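Local structure of beta-galactosidase/beta-glucuronidase (Faecalibacterium prausnitzii L2-6, 6MVF) at residues S29-G33 and Y73-F77; A195-S201 and T234-V240; L296-H302 and N330-H336; P442-I446 and N477-C481; E490-H496 and Y505-Y509. The protein is an FMN-binding beta-glucuronidase of glycoside hydrolase family 2, one of the carbohydrate-cleaving enzymes of the human gut microbiome. All coordinates share one frame; numbering follows the deposited sequence.

Contact 1: residues S29-G33 and Y73-F77; sequences SLNEG and YSRTF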
# COMPACT_ATOMS: atom_id res chain seq x y z
N SER A 29 14.70 14.78 -1.50
CA SER A 29 15.42 14.04 -2.53
C SER A 29 15.57 14.90 -3.78
O SER A 29 14.61 15.52 -4.25
CB SER A 29 14.70 12.75 -2.87
OG SER A 29 15.47 12.06 -3.85
N LEU A 30 16.78 14.95 -4.31
CA LEU A 30 17.03 15.66 -5.56
C LEU A 30 17.49 14.68 -6.62
O LEU A 30 18.53 14.90 -7.26
CB LEU A 30 18.10 16.73 -5.39
CG LEU A 30 17.88 17.92 -4.47
CD1 LEU A 30 19.25 18.54 -4.20
CD2 LEU A 30 16.95 18.90 -5.14
N ASN A 31 16.77 13.59 -6.81
CA ASN A 31 17.22 12.59 -7.77
C ASN A 31 16.72 12.85 -9.19
O ASN A 31 17.28 12.28 -10.13
CB ASN A 31 16.80 11.19 -7.31
CG ASN A 31 17.66 10.67 -6.14
OD1 ASN A 31 18.59 11.34 -5.68
ND2 ASN A 31 17.35 9.46 -5.68
N GLU A 32 15.71 13.70 -9.35
CA GLU A 32 15.08 13.93 -10.64
C GLU A 32 15.62 15.18 -11.32
O GLU A 32 16.18 16.08 -10.68
CB GLU A 32 13.57 14.06 -10.47
CG GLU A 32 12.89 12.76 -10.15
CD GLU A 32 11.67 12.94 -9.29
OE1 GLU A 32 11.54 14.02 -8.65
OE2 GLU A 32 10.83 12.01 -9.24
N GLY A 33 15.46 15.23 -12.64
CA GLY A 33 15.62 16.47 -13.38
C GLY A 33 17.04 16.88 -13.73
O GLY A 33 17.35 18.08 -13.74
N TYR A 73 26.90 16.74 -14.19
CA TYR A 73 25.47 16.70 -13.90
C TYR A 73 25.04 18.09 -13.46
O TYR A 73 25.78 18.78 -12.76
CB TYR A 73 25.13 15.68 -12.79
CG TYR A 73 25.45 14.20 -13.04
CD1 TYR A 73 26.71 13.67 -12.79
CD2 TYR A 73 24.45 13.34 -13.48
CE1 TYR A 73 26.99 12.33 -13.00
CE2 TYR A 73 24.71 11.99 -13.70
CZ TYR A 73 25.98 11.49 -13.46
OH TYR A 73 26.22 10.14 -13.68
N SER A 74 23.84 18.49 -13.85
CA SER A 74 23.31 19.75 -13.36
C SER A 74 21.79 19.71 -13.35
O SER A 74 21.17 19.04 -14.19
CB SER A 74 23.80 20.95 -14.19
OG SER A 74 23.16 20.96 -15.45
N ARG A 75 21.21 20.43 -12.39
CA ARG A 75 19.77 20.55 -12.26
C ARG A 75 19.46 21.82 -11.48
O ARG A 75 20.36 22.47 -10.94
CB ARG A 75 19.15 19.34 -11.56
CG ARG A 75 19.37 19.29 -10.06
CD ARG A 75 18.37 18.35 -9.42
NE ARG A 75 17.21 19.09 -8.94
CZ ARG A 75 16.09 18.53 -8.48
NH1 ARG A 75 15.96 17.21 -8.44
NH2 ARG A 75 15.10 19.29 -8.07
N THR A 76 18.17 22.15 -11.40
CA THR A 76 17.68 23.31 -10.67
C THR A 76 16.97 22.88 -9.39
O THR A 76 16.43 21.77 -9.31
CB THR A 76 16.76 24.13 -11.58
OG1 THR A 76 17.57 24.71 -12.60
CG2 THR A 76 16.03 25.24 -10.82
N PHE A 77 17.03 23.72 -8.36
CA PHE A 77 16.33 23.42 -7.11
C PHE A 77 15.87 24.72 -6.45
O PHE A 77 16.45 25.79 -6.67
CB PHE A 77 17.19 22.58 -6.14
CG PHE A 77 18.39 23.31 -5.56
CD1 PHE A 77 19.61 23.34 -6.22
CD2 PHE A 77 18.32 23.91 -4.31
CE1 PHE A 77 20.71 23.98 -5.66
CE2 PHE A 77 19.44 24.55 -3.75
CZ PHE A 77 20.62 24.58 -4.43
O HOH W 1 13.95 15.08 -7.23
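Leu30 sets its CD2 methyl over the guanidinium group of Arg75, 3.4 Å above the centre of that plane, and the two side chains cross at about a right angle. This is the compact part of the contact. The same methyl reaches Phe77 CB, 3.8 Å from Leu30 CD2, while the rest of the Phe77 side chain leads away, and the residue packs on Leu134 and Leu165. Arg75 reaches its place by a fold in its own chain: a bend at chi3 (-95°) brings the head back along the strand, where NE and NH2 both donate to Thr76 O, at 2.8 Å from Arg75 NE and 3.1 Å from Arg75 NH2. That side-on double grip fixes the rotation of the guanidinium and presents one face to Leu30. On the looser, more exposed side, a water lies in the guanidinium plane and accepts from Arg75 NH1 at 3.2 Å. It also accepts from Glu32 N and donates to Ser29 O and to Glu32 OE1, so the loop and the arginine are linked there through solvent, the carboxylate standing too far off for a direct ion pair. Residues 29-33 carry the chain from strand 26-29 of one sheet to strand 34-37, the neighbour of strand 70-78 in the other, a connection between facing sheets as in the jelly-roll beta-sandwich of the family 2 sugar-binding domain.

Contact 2: residues A195-S201 and T234-V240; sequences ATFEIKS and TAISIYV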
# COMPACT_ATOMS: atom_id res chain seq x y z
N ALA A 195 21.94 -4.32 28.78
CA ALA A 195 22.85 -3.75 27.81
C ALA A 195 23.08 -2.29 28.14
O ALA A 195 22.15 -1.58 28.55
CB ALA A 195 22.32 -3.89 26.37
N THR A 196 24.32 -1.86 27.99
CA THR A 196 24.67 -0.45 28.04
C THR A 196 24.77 0.05 26.60
O THR A 196 25.21 -0.67 25.71
CB THR A 196 26.00 -0.22 28.76
OG1 THR A 196 27.00 -1.05 28.17
CG2 THR A 196 25.88 -0.55 30.24
N PHE A 197 24.30 1.28 26.39
CA PHE A 197 24.44 1.99 25.13
C PHE A 197 25.23 3.23 25.49
O PHE A 197 24.66 4.18 26.04
CB PHE A 197 23.09 2.37 24.52
CG PHE A 197 22.23 1.19 24.18
CD1 PHE A 197 21.70 0.38 25.18
CD2 PHE A 197 21.95 0.89 22.85
CE1 PHE A 197 20.90 -0.72 24.84
CE2 PHE A 197 21.14 -0.21 22.51
CZ PHE A 197 20.61 -1.01 23.50
N GLU A 198 26.53 3.21 25.24
CA GLU A 198 27.30 4.43 25.32
C GLU A 198 27.01 5.21 24.06
O GLU A 198 27.21 4.70 22.95
CB GLU A 198 28.79 4.14 25.45
CG GLU A 198 29.11 3.27 26.65
CD GLU A 198 30.54 2.74 26.61
OE1 GLU A 198 31.47 3.55 26.87
OE2 GLU A 198 30.74 1.54 26.30
N ILE A 199 26.52 6.42 24.22
CA ILE A 199 26.07 7.26 23.12
C ILE A 199 26.83 8.58 23.17
O ILE A 199 27.03 9.15 24.25
CB ILE A 199 24.55 7.50 23.22
CG1 ILE A 199 23.81 6.16 23.23
CG2 ILE A 199 24.05 8.40 22.09
CD1 ILE A 199 22.44 6.30 23.81
N LYS A 200 27.25 9.06 22.01
CA LYS A 200 27.68 10.44 21.86
C LYS A 200 27.07 11.02 20.60
O LYS A 200 27.11 10.39 19.54
CB LYS A 200 29.21 10.56 21.83
CG LYS A 200 29.72 12.01 21.90
CD LYS A 200 30.99 12.11 22.76
CE LYS A 200 31.78 13.41 22.55
NZ LYS A 200 33.12 13.14 21.90
N SER A 201 26.49 12.21 20.71
CA SER A 201 26.04 12.96 19.55
C SER A 201 26.82 14.27 19.48
O SER A 201 27.53 14.65 20.41
CB SER A 201 24.53 13.22 19.60
OG SER A 201 24.18 13.99 20.74
N THR A 234 27.43 15.83 25.54
CA THR A 234 26.33 14.97 25.15
C THR A 234 26.56 13.51 25.48
O THR A 234 25.61 12.72 25.41
CB THR A 234 26.06 15.12 23.65
OG1 THR A 234 27.09 14.46 22.91
CG2 THR A 234 26.02 16.59 23.25
N ALA A 235 27.76 13.12 25.87
CA ALA A 235 28.04 11.71 26.11
C ALA A 235 27.29 11.21 27.34
O ALA A 235 27.23 11.88 28.38
CB ALA A 235 29.54 11.50 26.27
N ILE A 236 26.71 10.02 27.22
CA ILE A 236 25.94 9.41 28.30
C ILE A 236 25.93 7.92 28.03
O ILE A 236 26.06 7.48 26.89
CB ILE A 236 24.50 9.99 28.37
CG1 ILE A 236 23.82 9.56 29.66
CG2 ILE A 236 23.67 9.53 27.19
CD1 ILE A 236 24.25 10.33 30.84
N SER A 237 25.76 7.14 29.09
CA SER A 237 25.58 5.70 28.97
C SER A 237 24.19 5.33 29.48
O SER A 237 23.85 5.66 30.62
CB SER A 237 26.66 4.97 29.73
OG SER A 237 26.31 3.61 29.86
N ILE A 238 23.39 4.66 28.64
CA ILE A 238 22.02 4.30 28.97
C ILE A 238 21.91 2.79 29.08
O ILE A 238 22.46 2.06 28.25
CB ILE A 238 21.03 4.83 27.92
CG1 ILE A 238 21.41 6.26 27.50
CG2 ILE A 238 19.61 4.73 28.46
CD1 ILE A 238 20.26 7.04 26.93
N TYR A 239 21.19 2.32 30.10
CA TYR A 239 21.07 0.91 30.41
C TYR A 239 19.67 0.41 30.06
O TYR A 239 18.68 1.01 30.48
CB TYR A 239 21.36 0.67 31.88
CG TYR A 239 21.15 -0.77 32.30
CD1 TYR A 239 22.17 -1.71 32.16
CD2 TYR A 239 19.93 -1.18 32.83
CE1 TYR A 239 21.98 -3.03 32.54
CE2 TYR A 239 19.73 -2.50 33.21
CZ TYR A 239 20.76 -3.42 33.06
OH TYR A 239 20.56 -4.73 33.44
N VAL A 240 19.60 -0.68 29.32
CA VAL A 240 18.35 -1.35 28.98
C VAL A 240 18.33 -2.69 29.71
O VAL A 240 19.22 -3.52 29.48
CB VAL A 240 18.20 -1.54 27.46
CG1 VAL A 240 16.99 -2.42 27.14
CG2 VAL A 240 18.10 -0.19 26.75
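Phe197 and Ile238 form the central hydrogen-bonded pair of an antiparallel ladder, with Ala195-Val240 and Ile199-Ile236 as the pairs before and after it. Six backbone bonds result, among them Phe197 N to Ile238 O at 2.7 Å and Ile238 N to Phe197 O at 2.9 Å. Followed outward, the Phe197 side chain begins with CB 3.8 Å from Ile238 O. Its CG is still near that carbonyl oxygen, which lies at the ring edge, in the ring plane, and comes to 3.6 Å from Phe197 CD1. One atom further, Phe197 CE1 meets Val240 CG2 at 3.4 Å, and CZ at the tip only grazes the same methyl. Placing CG beside the backbone N (chi1 -62°) swings the ring across the ladder to Val240 of the next hydrogen-bonded pair. Ile199 CD1 does likewise on the same face, 3.8 Å from Ile238 CG1. The hydroxyl of Thr234 donates to Ser201 O, a side-chain bond past the end of the ladder. Lys200, whose side chain passes about 5 Å from the bound FMN, lies against Ala235 CB. In the immunoglobulin-like sandwich probable for this family 2 domain, strand 183-189 pairs along the other edge of 195-201, strands 211-217 and 223-230 cover the face bearing Phe197, Ile199 and Ile238, and Ser648 and Thr650 of the second subunit bond to carbonyls of strand 236-240.

Contact 3: residues L296-H302 and N330-H336; sequences LRGVSRH and NTIRLAH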
# COMPACT_ATOMS: atom_id res chain seq x y z
N LEU A 296 31.57 -18.88 10.60
CA LEU A 296 31.09 -17.97 9.56
C LEU A 296 31.27 -18.60 8.18
O LEU A 296 32.40 -18.83 7.75
CB LEU A 296 31.82 -16.63 9.64
CG LEU A 296 31.52 -15.76 10.86
CD1 LEU A 296 31.95 -14.34 10.62
CD2 LEU A 296 30.02 -15.83 11.26
N ARG A 297 30.17 -18.87 7.49
CA ARG A 297 30.19 -19.50 6.18
C ARG A 297 29.32 -18.66 5.24
O ARG A 297 28.09 -18.62 5.38
CB ARG A 297 29.70 -20.95 6.25
CG ARG A 297 30.50 -21.84 7.22
CD ARG A 297 32.00 -21.89 6.81
NE ARG A 297 32.82 -22.78 7.63
CZ ARG A 297 33.76 -22.38 8.49
NH1 ARG A 297 34.01 -21.09 8.66
NH2 ARG A 297 34.44 -23.27 9.19
N GLY A 298 29.96 -17.99 4.28
CA GLY A 298 29.20 -17.09 3.44
C GLY A 298 29.83 -16.73 2.11
O GLY A 298 30.47 -17.57 1.46
N VAL A 299 29.63 -15.48 1.68
CA VAL A 299 29.87 -15.07 0.31
C VAL A 299 30.36 -13.62 0.31
O VAL A 299 30.24 -12.90 1.29
CB VAL A 299 28.59 -15.22 -0.58
CG1 VAL A 299 28.05 -16.63 -0.51
CG2 VAL A 299 27.51 -14.27 -0.13
N SER A 300 30.93 -13.21 -0.82
CA SER A 300 31.18 -11.81 -1.12
C SER A 300 30.12 -11.32 -2.09
O SER A 300 29.45 -12.13 -2.74
CB SER A 300 32.58 -11.63 -1.71
OG SER A 300 33.57 -11.97 -0.74
N ARG A 301 29.98 -10.00 -2.18
CA ARG A 301 28.94 -9.39 -3.00
C ARG A 301 29.45 -8.07 -3.54
O ARG A 301 29.84 -7.20 -2.76
CB ARG A 301 27.66 -9.18 -2.17
CG ARG A 301 26.45 -8.61 -2.93
CD ARG A 301 26.13 -7.17 -2.53
NE ARG A 301 25.01 -6.63 -3.29
CZ ARG A 301 24.55 -5.38 -3.20
NH1 ARG A 301 25.11 -4.50 -2.38
NH2 ARG A 301 23.50 -5.00 -3.93
N HIS A 302 29.45 -7.92 -4.87
CA HIS A 302 29.71 -6.65 -5.53
C HIS A 302 28.39 -5.88 -5.70
O HIS A 302 27.30 -6.42 -5.49
CB HIS A 302 30.39 -6.89 -6.87
CG HIS A 302 31.88 -6.75 -6.83
ND1 HIS A 302 32.50 -5.59 -6.41
CD2 HIS A 302 32.87 -7.60 -7.18
CE1 HIS A 302 33.81 -5.74 -6.48
NE2 HIS A 302 34.06 -6.95 -6.96
N ASN A 330 25.67 -16.92 6.59
CA ASN A 330 25.57 -16.08 7.78
C ASN A 330 26.58 -14.95 7.78
O ASN A 330 26.62 -14.17 8.73
CB ASN A 330 25.75 -16.91 9.05
CG ASN A 330 27.10 -17.61 9.10
OD1 ASN A 330 27.94 -17.43 8.22
ND2 ASN A 330 27.31 -18.38 10.16
N THR A 331 27.41 -14.84 6.75
CA THR A 331 28.38 -13.76 6.66
C THR A 331 28.43 -13.25 5.23
O THR A 331 28.23 -14.01 4.28
CB THR A 331 29.79 -14.22 7.14
OG1 THR A 331 30.72 -13.13 7.09
CG2 THR A 331 30.32 -15.39 6.33
N ILE A 332 28.67 -11.96 5.08
CA ILE A 332 28.83 -11.35 3.77
C ILE A 332 30.05 -10.46 3.81
O ILE A 332 30.09 -9.50 4.59
CB ILE A 332 27.62 -10.53 3.33
CG1 ILE A 332 26.40 -11.42 3.09
CG2 ILE A 332 27.99 -9.77 2.05
CD1 ILE A 332 25.10 -10.62 2.96
N ARG A 333 31.03 -10.74 2.94
CA ARG A 333 32.14 -9.82 2.73
C ARG A 333 31.75 -8.79 1.67
O ARG A 333 31.52 -9.14 0.51
CB ARG A 333 33.41 -10.57 2.32
CG ARG A 333 34.54 -9.62 1.98
CD ARG A 333 35.79 -10.35 1.55
NE ARG A 333 36.85 -9.40 1.19
CZ ARG A 333 37.71 -9.60 0.20
NH1 ARG A 333 37.64 -10.70 -0.54
NH2 ARG A 333 38.63 -8.68 -0.06
N LEU A 334 31.68 -7.53 2.08
CA LEU A 334 31.20 -6.47 1.20
C LEU A 334 32.39 -5.80 0.50
O LEU A 334 32.76 -4.65 0.75
CB LEU A 334 30.37 -5.48 2.00
CG LEU A 334 28.97 -6.07 2.15
CD1 LEU A 334 28.04 -5.15 2.89
CD2 LEU A 334 28.41 -6.42 0.76
N ALA A 335 32.98 -6.56 -0.42
CA ALA A 335 34.15 -6.08 -1.14
C ALA A 335 33.71 -5.17 -2.29
O ALA A 335 32.56 -5.22 -2.73
CB ALA A 335 34.96 -7.28 -1.65
N HIS A 336 34.61 -4.30 -2.78
CA HIS A 336 35.95 -4.01 -2.24
C HIS A 336 35.97 -2.57 -1.78
O HIS A 336 36.97 -1.87 -1.95
CB HIS A 336 37.07 -4.19 -3.27
CG HIS A 336 37.44 -5.61 -3.59
ND1 HIS A 336 38.03 -6.45 -2.67
CD2 HIS A 336 37.36 -6.31 -4.75
CE1 HIS A 336 38.26 -7.62 -3.24
NE2 HIS A 336 37.87 -7.56 -4.50
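Asn330 holds the backbone of Arg297 with one side-chain and one backbone atom: its amide oxygen OD1 accepts from Arg297 N at 2.8 Å, in plane on a lone pair, while its own backbone N donates to Arg297 O at 3.2 Å. With its CG between backbone N and carbonyl carbon (chi1 60°), the amide is turned back across the neighbouring strand. True parallel pairing follows, through Val299 N to Thr331 O at 3.3 Å, Arg333 N to Val299 O at 2.8 Å and Arg301 N to Arg333 O at 3.2 Å. These are adjacent strands of the TIM barrel, joined by helix 314-327 in a beta-alpha-beta unit. Ser300 OG lies alongside the extended aliphatic part of Arg333, 3.4 Å from Arg333 CB, and the Ala335 methyl sits over one face of the guanidinium. Beyond, where a cis peptide precedes His336, the rings of His302 and His336 lie obliquely, their planes 69° apart. Arg333 forms a salt bridge with Glu357 and a hydrogen bond with Asn398, while His336 ND1 bonds the other oxygen of Glu357. Buried polar groups are thus satisfied by one another at the C-terminal ends of these strands, and this network probably fixes their orientation.

Contact 4: residues P442-I446 and N477-C481; sequences PMHRI and NPDIC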
# COMPACT_ATOMS: atom_id res chain seq x y z
N PRO A 442 56.28 -9.29 6.98
CA PRO A 442 55.66 -8.16 7.67
C PRO A 442 54.19 -7.95 7.34
O PRO A 442 53.59 -7.03 7.92
CB PRO A 442 56.51 -6.98 7.20
CG PRO A 442 56.91 -7.39 5.81
CD PRO A 442 57.18 -8.86 5.90
N MET A 443 53.59 -8.73 6.44
CA MET A 443 52.16 -8.56 6.18
C MET A 443 51.28 -9.32 7.18
O MET A 443 50.07 -9.07 7.23
CB MET A 443 51.80 -8.99 4.75
CG MET A 443 52.39 -8.08 3.66
SD MET A 443 52.22 -6.31 4.00
CE MET A 443 50.46 -6.07 3.69
N HIS A 444 51.84 -10.20 7.99
CA HIS A 444 51.06 -10.91 8.99
C HIS A 444 51.18 -10.24 10.36
O HIS A 444 52.08 -9.44 10.63
CB HIS A 444 51.49 -12.36 9.06
CG HIS A 444 51.51 -13.02 7.73
ND1 HIS A 444 50.36 -13.34 7.04
CD2 HIS A 444 52.54 -13.41 6.93
CE1 HIS A 444 50.67 -13.91 5.89
NE2 HIS A 444 51.99 -13.97 5.80
N ARG A 445 50.22 -10.57 11.23
CA ARG A 445 50.17 -10.08 12.61
C ARG A 445 50.01 -8.57 12.70
O ARG A 445 50.20 -7.99 13.78
CB ARG A 445 51.41 -10.56 13.39
CG ARG A 445 51.65 -12.03 13.16
CD ARG A 445 52.66 -12.71 14.04
NE ARG A 445 52.42 -14.15 13.98
CZ ARG A 445 52.78 -14.92 12.95
NH1 ARG A 445 53.41 -14.37 11.92
NH2 ARG A 445 52.50 -16.23 12.94
N ILE A 446 49.64 -7.90 11.61
CA ILE A 446 49.28 -6.49 11.69
C ILE A 446 47.85 -6.33 12.21
O ILE A 446 47.59 -5.54 13.13
CB ILE A 446 49.43 -5.79 10.33
CG1 ILE A 446 50.89 -5.74 9.88
CG2 ILE A 446 48.84 -4.39 10.37
CD1 ILE A 446 51.08 -4.99 8.57
N ASN A 477 51.31 -21.60 11.99
CA ASN A 477 50.97 -20.30 12.58
C ASN A 477 49.80 -20.47 13.54
O ASN A 477 48.75 -19.85 13.37
CB ASN A 477 50.63 -19.28 11.50
CG ASN A 477 51.70 -19.15 10.46
OD1 ASN A 477 52.67 -18.41 10.65
ND2 ASN A 477 51.52 -19.83 9.32
N PRO A 478 49.96 -21.27 14.60
CA PRO A 478 48.84 -21.51 15.52
C PRO A 478 48.39 -20.28 16.30
O PRO A 478 47.48 -20.40 17.13
CB PRO A 478 49.40 -22.58 16.46
CG PRO A 478 50.86 -22.26 16.51
CD PRO A 478 51.22 -21.85 15.11
N ASP A 479 49.00 -19.11 16.08
CA ASP A 479 48.61 -17.87 16.73
C ASP A 479 47.81 -16.95 15.81
O ASP A 479 47.35 -15.89 16.26
CB ASP A 479 49.85 -17.13 17.26
CG ASP A 479 50.81 -16.67 16.14
OD1 ASP A 479 51.02 -17.41 15.14
OD2 ASP A 479 51.38 -15.56 16.28
N ILE A 480 47.66 -17.32 14.54
CA ILE A 480 46.94 -16.50 13.57
C ILE A 480 45.55 -17.09 13.36
O ILE A 480 45.40 -18.31 13.24
CB ILE A 480 47.71 -16.41 12.24
CG1 ILE A 480 49.07 -15.72 12.45
CG2 ILE A 480 46.89 -15.65 11.20
CD1 ILE A 480 49.79 -15.30 11.16
N CYS A 481 44.54 -16.22 13.36
CA CYS A 481 43.19 -16.60 12.99
C CYS A 481 43.09 -16.57 11.48
O CYS A 481 43.14 -15.50 10.88
CB CYS A 481 42.16 -15.66 13.61
SG CYS A 481 42.29 -15.46 15.39
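Arg445 NH2 is held by two residues at once, donating to Asp479 OD1 at 2.9 Å and to Asn477 OD1 at 3.2 Å. The first bond is almost straight, 177° at the hydrogen, and uses the syn lone pair of the carboxylate; the second ends on a lone pair in the plane of the amide. Arg445 NE adds a bond to Asp479 OD2, 2.9 Å away, completing a side-on, two-nitrogen salt bridge in which guanidinium and carboxylate are nearly coplanar, 16° apart. An extended run from CG to NE (chi3 161°) carries the arginine head over to its partners. All three acceptors come from a type I turn, Asn477 to Ile480, closed by Ile480 N on Asn477 O and placed where helix 466-476 of the TIM barrel gives way to strand 482-487; the arginine belongs to the loop that leads into strand 450-453. While the edge of the guanidinium is engaged by oxygens, one face is covered by Ile480 CD1, 3.3 Å above the plane and offset toward the rim. That methyl also reaches His444 CB, 4.0 Å from Ile480 CD1. The imidazole of His444 is itself held between Pro438 O at NE2 and Glu450 at ND1, and the other oxygen of Glu450 accepts from Arg445 N.

Contact 5: residues E490-H496 and Y505-Y509; sequences EGIINWH and YSEEY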
# COMPACT_ATOMS: atom_id res chain seq x y z
N GLU A 490 35.11 -20.37 -12.07
CA GLU A 490 34.16 -19.88 -13.05
C GLU A 490 33.19 -20.98 -13.42
O GLU A 490 33.52 -22.17 -13.40
CB GLU A 490 34.86 -19.39 -14.31
CG GLU A 490 35.86 -18.27 -14.03
CD GLU A 490 35.28 -16.91 -14.30
OE1 GLU A 490 34.22 -16.88 -14.97
OE2 GLU A 490 35.89 -15.89 -13.85
N GLY A 491 31.96 -20.57 -13.72
CA GLY A 491 30.90 -21.42 -14.21
C GLY A 491 30.06 -20.63 -15.20
O GLY A 491 29.47 -19.60 -14.86
N ILE A 492 30.04 -21.09 -16.44
CA ILE A 492 29.27 -20.46 -17.50
C ILE A 492 28.24 -21.49 -17.93
O ILE A 492 28.60 -22.58 -18.39
CB ILE A 492 30.20 -20.01 -18.64
CG1 ILE A 492 31.19 -18.99 -18.05
CG2 ILE A 492 29.41 -19.42 -19.79
CD1 ILE A 492 32.12 -18.33 -19.02
N ILE A 493 26.95 -21.19 -17.71
CA ILE A 493 25.98 -22.29 -17.60
C ILE A 493 25.47 -22.80 -18.95
O ILE A 493 24.62 -23.70 -18.98
CB ILE A 493 24.79 -21.92 -16.69
CG1 ILE A 493 24.11 -20.61 -17.09
CG2 ILE A 493 25.21 -21.85 -15.25
CD1 ILE A 493 23.01 -20.19 -16.15
N ASN A 494 25.99 -22.29 -20.06
CA ASN A 494 25.74 -22.98 -21.32
C ASN A 494 26.77 -24.07 -21.65
O ASN A 494 26.48 -24.91 -22.52
CB ASN A 494 25.66 -21.98 -22.48
CG ASN A 494 26.95 -21.25 -22.72
OD1 ASN A 494 27.29 -20.32 -22.00
ND2 ASN A 494 27.70 -21.66 -23.75
N TRP A 495 27.95 -24.11 -20.98
CA TRP A 495 28.93 -25.19 -21.16
C TRP A 495 28.66 -26.33 -20.19
O TRP A 495 28.43 -26.10 -19.00
CB TRP A 495 30.37 -24.70 -20.96
CG TRP A 495 30.73 -23.43 -21.65
CD1 TRP A 495 31.29 -22.32 -21.09
CD2 TRP A 495 30.55 -23.12 -23.05
NE1 TRP A 495 31.47 -21.34 -22.05
CE2 TRP A 495 31.02 -21.81 -23.25
CE3 TRP A 495 30.03 -23.83 -24.14
CZ2 TRP A 495 30.99 -21.19 -24.49
CZ3 TRP A 495 30.00 -23.22 -25.37
CH2 TRP A 495 30.47 -21.91 -25.54
N HIS A 496 28.70 -27.57 -20.70
CA HIS A 496 28.45 -28.76 -19.90
C HIS A 496 29.31 -29.93 -20.36
O HIS A 496 29.36 -30.23 -21.56
CB HIS A 496 26.98 -29.16 -19.95
CG HIS A 496 26.07 -28.09 -19.43
ND1 HIS A 496 25.97 -27.81 -18.09
CD2 HIS A 496 25.29 -27.20 -20.08
CE1 HIS A 496 25.14 -26.80 -17.93
NE2 HIS A 496 24.71 -26.41 -19.12
N TYR A 505 35.18 -24.35 -18.20
CA TYR A 505 34.20 -23.32 -17.85
C TYR A 505 32.80 -23.88 -17.58
O TYR A 505 31.82 -23.12 -17.54
CB TYR A 505 34.13 -22.24 -18.93
CG TYR A 505 35.32 -21.33 -18.88
CD1 TYR A 505 36.53 -21.71 -19.45
CD2 TYR A 505 35.25 -20.11 -18.21
CE1 TYR A 505 37.65 -20.89 -19.38
CE2 TYR A 505 36.36 -19.28 -18.12
CZ TYR A 505 37.56 -19.68 -18.71
OH TYR A 505 38.65 -18.85 -18.64
N SER A 506 32.69 -25.20 -17.38
CA SER A 506 31.39 -25.85 -17.30
C SER A 506 30.79 -25.69 -15.92
O SER A 506 31.51 -25.65 -14.91
CB SER A 506 31.50 -27.34 -17.61
OG SER A 506 32.05 -28.03 -16.50
N GLU A 507 29.46 -25.61 -15.89
CA GLU A 507 28.71 -25.57 -14.64
C GLU A 507 29.05 -26.76 -13.76
O GLU A 507 29.07 -26.65 -12.53
CB GLU A 507 27.20 -25.53 -14.95
CG GLU A 507 26.32 -25.26 -13.75
CD GLU A 507 24.81 -25.11 -14.06
OE1 GLU A 507 24.08 -24.74 -13.12
OE2 GLU A 507 24.36 -25.37 -15.22
N GLU A 508 29.33 -27.91 -14.37
CA GLU A 508 29.65 -29.09 -13.59
C GLU A 508 30.97 -28.93 -12.85
O GLU A 508 31.11 -29.40 -11.72
CB GLU A 508 29.69 -30.32 -14.51
CG GLU A 508 28.32 -30.82 -15.00
CD GLU A 508 27.65 -29.89 -16.03
OE1 GLU A 508 28.39 -29.21 -16.78
OE2 GLU A 508 26.38 -29.82 -16.08
N TYR A 509 31.96 -28.28 -13.47
CA TYR A 509 33.26 -28.22 -12.81
C TYR A 509 33.22 -27.25 -11.64
O TYR A 509 33.86 -27.48 -10.61
CB TYR A 509 34.37 -27.84 -13.79
CG TYR A 509 35.72 -27.83 -13.11
CD1 TYR A 509 36.43 -29.01 -12.88
CD2 TYR A 509 36.27 -26.64 -12.64
CE1 TYR A 509 37.65 -29.00 -12.21
CE2 TYR A 509 37.48 -26.62 -11.97
CZ TYR A 509 38.17 -27.79 -11.76
OH TYR A 509 39.39 -27.75 -11.11
O HOH W 2 33.95 -24.34 -14.59
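His496 ND1 donates to Glu508 OE2 at 2.9 Å, on the syn lone pair, with a weaker bond to OE1 of the same carboxylate; ring and carboxylate planes stand 64° apart. Beside it, Glu507 OE2 lies at the ring edge, 3.2 Å from His496 CE1, and Ile493 CG2 rests against Glu507 CD at 3.5 Å. Tyr505 runs alongside two neighbours, its CB 3.6 Å from Trp495 CD1 and its CD2 3.7 Å from Ile492 CD1. Two backbone bonds tie the segments: Ile492 N donates to Tyr505 O at 2.9 Å, and Glu507 N makes a weak bond to Trp495 O. Further out, Ser506 is the N-cap of helix 507-522, its OG accepting from Tyr509 N at 3.0 Å, and a water bridges Glu490 O and Ser506 O. Glu507 has a salt-bridge partner in Arg587, and Asn264 of the third subunit bonds to Gly491 O and Ile493 N, so this barrel loop also meets a neighbouring chain. His496 NE2 points a weak bond at Ile493 O; the two carboxylates nearby would favour a protonated imidazole, though the weak NE2 bond does not settle its charge.

In the fold
Contacts 1 to 5 follow one another along the chain. Contacts 1 and 2 belong to the two beta domains that precede the barrel, their centres about 38 Å apart. Contact 2 lies next to the cofactor: the side chain of Lys200 is about 5 Å from FMN and about 4 Å from that of Phe202, of the flavin site. Contacts 3, 4 and 5 share the TIM barrel domain. The centre of contact 3 is about 6 Å from that of the chain, and its nearest atoms are about 11 Å from contacts 4 and 5. Contacts 2 and 5, with centres about 53 Å apart, lie on opposite sides of the chain's centre, and each meets a different subunit.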